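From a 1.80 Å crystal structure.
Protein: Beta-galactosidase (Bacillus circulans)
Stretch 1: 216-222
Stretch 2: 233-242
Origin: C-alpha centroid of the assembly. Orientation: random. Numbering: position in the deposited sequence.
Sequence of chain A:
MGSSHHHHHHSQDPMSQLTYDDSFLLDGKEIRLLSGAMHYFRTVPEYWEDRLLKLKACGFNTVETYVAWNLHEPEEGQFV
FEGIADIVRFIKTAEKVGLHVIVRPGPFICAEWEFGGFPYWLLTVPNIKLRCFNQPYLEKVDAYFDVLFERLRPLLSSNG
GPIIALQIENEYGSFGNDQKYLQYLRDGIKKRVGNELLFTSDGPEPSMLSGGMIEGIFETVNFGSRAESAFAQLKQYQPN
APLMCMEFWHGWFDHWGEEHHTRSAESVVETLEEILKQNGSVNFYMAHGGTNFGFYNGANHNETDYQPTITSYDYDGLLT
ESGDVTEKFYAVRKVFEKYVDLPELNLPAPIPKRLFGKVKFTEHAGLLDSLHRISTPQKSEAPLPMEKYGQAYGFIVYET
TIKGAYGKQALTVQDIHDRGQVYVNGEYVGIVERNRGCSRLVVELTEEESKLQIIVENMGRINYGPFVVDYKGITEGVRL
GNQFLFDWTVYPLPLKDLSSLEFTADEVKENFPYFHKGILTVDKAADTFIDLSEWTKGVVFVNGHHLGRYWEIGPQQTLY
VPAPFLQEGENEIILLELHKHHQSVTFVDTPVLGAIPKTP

Stretch 1 216-222: GIFETVN
Stretch 2, residues 233-242: QLKQYQPNAP

Stretch 1 enters through Gly-216 (phi/psi 84/3) and is extended from Ile-217 on, with strand geometry secure across Glu-219 to Asn-222 (phi -112 to -126, psi 135 to 163). Stretch 2 carries the last turn of a helix, where Tyr-237 N and Gln-238 N both donate to Leu-234 O at 3.0 Å; Gln-238 (-150/75) then breaks into a loop that runs through Pro-242 (-64/154), the last residue of the stretch. The register of the two stretches runs in opposite senses: CA pairs Phe-218/Ala-241, Glu-219/Gln-238 and Val-221/Leu-234 lie 7.6, 7.5 and 7.3 Å apart, a spacing that leaves room for side chains between them.

Gln-238, pointing toward the strand with chi1 and chi2 both t and chi3 -82°, spans this gap. Its amide pairs with the backbone of one residue: Glu-219 N donates to Gln-238 OE1 (2.9 Å, 157°), and Gln-238 NE2 donates to Glu-219 O (3.0 Å, 155°). A water also donates to Glu-219 O (2.9 Å) and to Pro-242 O (3.0 Å), bridging the stretches.

Van der Waals contacts lie on either side of Gln-238 along the register. Phe-218 (t, chi2 55°) presents its ring edge to Ala-241 CB, an apolar contact 3.8 Å from Phe-218 CE1, and to Pro-242 O, 3.3 Å from the same carbon. At the helix end of the contact, Val-221 (chi1 m) and Leu-234 (t, p) both point toward the other stretch, and Val-221 CG1 makes an apolar contact with Leu-234 CB at 4.1 Å; Leu-234 CD1 lies 4.1 Å from Glu-219 CG.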

# COMPACT_ATOMS: atom_id res chain seq x y z
N GLY A 216 -22.70 -21.14 4.54
CA GLY A 216 -22.24 -22.05 3.52
C GLY A 216 -20.79 -21.94 3.13
O GLY A 216 -20.37 -22.60 2.26
N ILE A 217 -20.05 -21.08 3.81
CA ILE A 217 -18.69 -20.75 3.40
C ILE A 217 -17.61 -21.09 4.46
O ILE A 217 -17.72 -20.70 5.57
CB ILE A 217 -18.62 -19.26 3.00
CG1 ILE A 217 -19.51 -18.96 1.79
CG2 ILE A 217 -17.26 -18.89 2.71
CD1 ILE A 217 -19.15 -19.69 0.58
N PHE A 218 -16.55 -21.76 4.03
CA PHE A 218 -15.43 -22.14 4.87
C PHE A 218 -14.80 -20.89 5.49
O PHE A 218 -14.58 -19.95 4.83
CB PHE A 218 -14.42 -22.86 3.98
CG PHE A 218 -13.18 -23.35 4.67
CD1 PHE A 218 -13.24 -24.16 5.75
CD2 PHE A 218 -11.94 -23.01 4.19
CE1 PHE A 218 -12.11 -24.58 6.36
CE2 PHE A 218 -10.83 -23.44 4.81
CZ PHE A 218 -10.92 -24.22 5.88
N GLU A 219 -14.47 -20.95 6.76
CA GLU A 219 -13.80 -19.87 7.46
C GLU A 219 -12.36 -20.23 7.86
O GLU A 219 -12.08 -21.35 8.20
CB GLU A 219 -14.61 -19.37 8.67
CG GLU A 219 -13.98 -18.35 9.57
CD GLU A 219 -13.95 -16.94 8.99
OE1 GLU A 219 -13.49 -16.81 7.88
OE2 GLU A 219 -14.37 -16.00 9.66
N THR A 220 -11.49 -19.24 7.80
CA THR A 220 -10.11 -19.38 8.22
C THR A 220 -9.85 -18.28 9.24
O THR A 220 -10.60 -17.40 9.30
CB THR A 220 -9.16 -19.22 7.05
OG1 THR A 220 -9.35 -17.97 6.41
CG2 THR A 220 -9.36 -20.34 6.05
N VAL A 221 -8.85 -18.29 10.04
CA VAL A 221 -8.44 -17.20 10.91
C VAL A 221 -7.02 -16.71 10.66
O VAL A 221 -6.21 -17.44 10.10
CB VAL A 221 -8.55 -17.61 12.39
CG1 VAL A 221 -10.00 -17.88 12.75
CG2 VAL A 221 -7.69 -18.83 12.67
N ASN A 222 -6.86 -15.49 11.17
CA ASN A 222 -5.64 -14.77 11.03
C ASN A 222 -5.03 -14.44 12.37
O ASN A 222 -5.70 -14.01 13.23
CB ASN A 222 -5.94 -13.48 10.28
CG ASN A 222 -6.53 -13.72 8.93
OD1 ASN A 222 -6.33 -14.74 8.36
ND2 ASN A 222 -7.18 -12.72 8.40
N GLN A 233 -11.03 -21.30 19.16
CA GLN A 233 -12.10 -20.35 18.93
C GLN A 233 -12.81 -20.62 17.64
O GLN A 233 -13.98 -20.65 17.62
CB GLN A 233 -11.59 -18.93 18.90
CG GLN A 233 -11.75 -18.25 20.14
CD GLN A 233 -13.20 -18.02 20.49
OE1 GLN A 233 -14.10 -18.54 19.90
NE2 GLN A 233 -13.40 -17.25 21.42
N LEU A 234 -12.04 -20.87 16.61
CA LEU A 234 -12.58 -21.21 15.32
C LEU A 234 -13.43 -22.46 15.40
O LEU A 234 -14.51 -22.47 14.92
CB LEU A 234 -11.48 -21.42 14.30
CG LEU A 234 -11.83 -21.96 12.93
CD1 LEU A 234 -12.83 -21.11 12.31
CD2 LEU A 234 -10.70 -22.14 12.05
N LYS A 235 -12.97 -23.46 16.12
CA LYS A 235 -13.72 -24.69 16.26
C LYS A 235 -15.09 -24.58 16.96
O LYS A 235 -15.94 -25.40 16.77
CB LYS A 235 -12.86 -25.80 16.84
CG LYS A 235 -11.88 -26.31 15.84
CD LYS A 235 -11.28 -27.57 16.23
CE LYS A 235 -10.02 -27.33 16.86
NZ LYS A 235 -9.46 -28.48 17.53
N GLN A 236 -15.28 -23.54 17.74
CA GLN A 236 -16.58 -23.24 18.27
C GLN A 236 -17.61 -22.89 17.23
O GLN A 236 -18.75 -23.11 17.44
CB GLN A 236 -16.54 -22.18 19.32
CG GLN A 236 -15.62 -22.54 20.34
CD GLN A 236 -16.16 -22.26 21.63
OE1 GLN A 236 -16.21 -21.13 22.04
NE2 GLN A 236 -16.63 -23.28 22.30
N TYR A 237 -17.18 -22.27 16.18
CA TYR A 237 -18.04 -21.93 15.09
C TYR A 237 -18.02 -22.91 13.91
O TYR A 237 -18.90 -22.91 13.11
CB TYR A 237 -17.73 -20.51 14.60
CG TYR A 237 -17.99 -19.42 15.61
CD1 TYR A 237 -19.06 -18.59 15.47
CD2 TYR A 237 -17.16 -19.22 16.66
CE1 TYR A 237 -19.31 -17.64 16.34
CE2 TYR A 237 -17.41 -18.27 17.57
CZ TYR A 237 -18.48 -17.48 17.41
OH TYR A 237 -18.74 -16.46 18.28
N GLN A 238 -16.97 -23.67 13.79
CA GLN A 238 -16.73 -24.50 12.62
C GLN A 238 -15.95 -25.72 13.07
O GLN A 238 -14.79 -25.76 12.92
CB GLN A 238 -15.94 -23.72 11.59
CG GLN A 238 -15.60 -24.47 10.34
CD GLN A 238 -14.98 -23.57 9.31
OE1 GLN A 238 -15.63 -22.87 8.58
NE2 GLN A 238 -13.70 -23.57 9.32
N PRO A 239 -16.63 -26.63 13.70
CA PRO A 239 -16.00 -27.74 14.41
C PRO A 239 -15.24 -28.74 13.58
O PRO A 239 -14.27 -29.21 14.06
CB PRO A 239 -17.19 -28.40 15.13
CG PRO A 239 -18.30 -27.96 14.49
CD PRO A 239 -18.05 -26.61 13.93
N ASN A 240 -15.70 -29.08 12.40
CA ASN A 240 -15.12 -30.21 11.68
C ASN A 240 -14.14 -29.97 10.53
O ASN A 240 -13.32 -30.78 10.24
CB ASN A 240 -16.23 -31.10 11.19
CG ASN A 240 -17.12 -31.56 12.29
OD1 ASN A 240 -16.67 -31.96 13.30
ND2 ASN A 240 -18.39 -31.46 12.09
N ALA A 241 -14.25 -28.81 9.92
CA ALA A 241 -13.52 -28.44 8.76
C ALA A 241 -12.04 -28.23 9.06
O ALA A 241 -11.68 -28.06 10.18
CB ALA A 241 -14.10 -27.27 8.15
N PRO A 242 -11.21 -28.29 8.03
CA PRO A 242 -9.77 -28.24 8.22
C PRO A 242 -9.40 -26.91 8.79
O PRO A 242 -10.10 -25.97 8.56
CB PRO A 242 -9.22 -28.36 6.81
CG PRO A 242 -10.30 -28.45 5.95
CD PRO A 242 -11.53 -28.69 6.67
O HOH W 1 -9.84 -23.03 8.79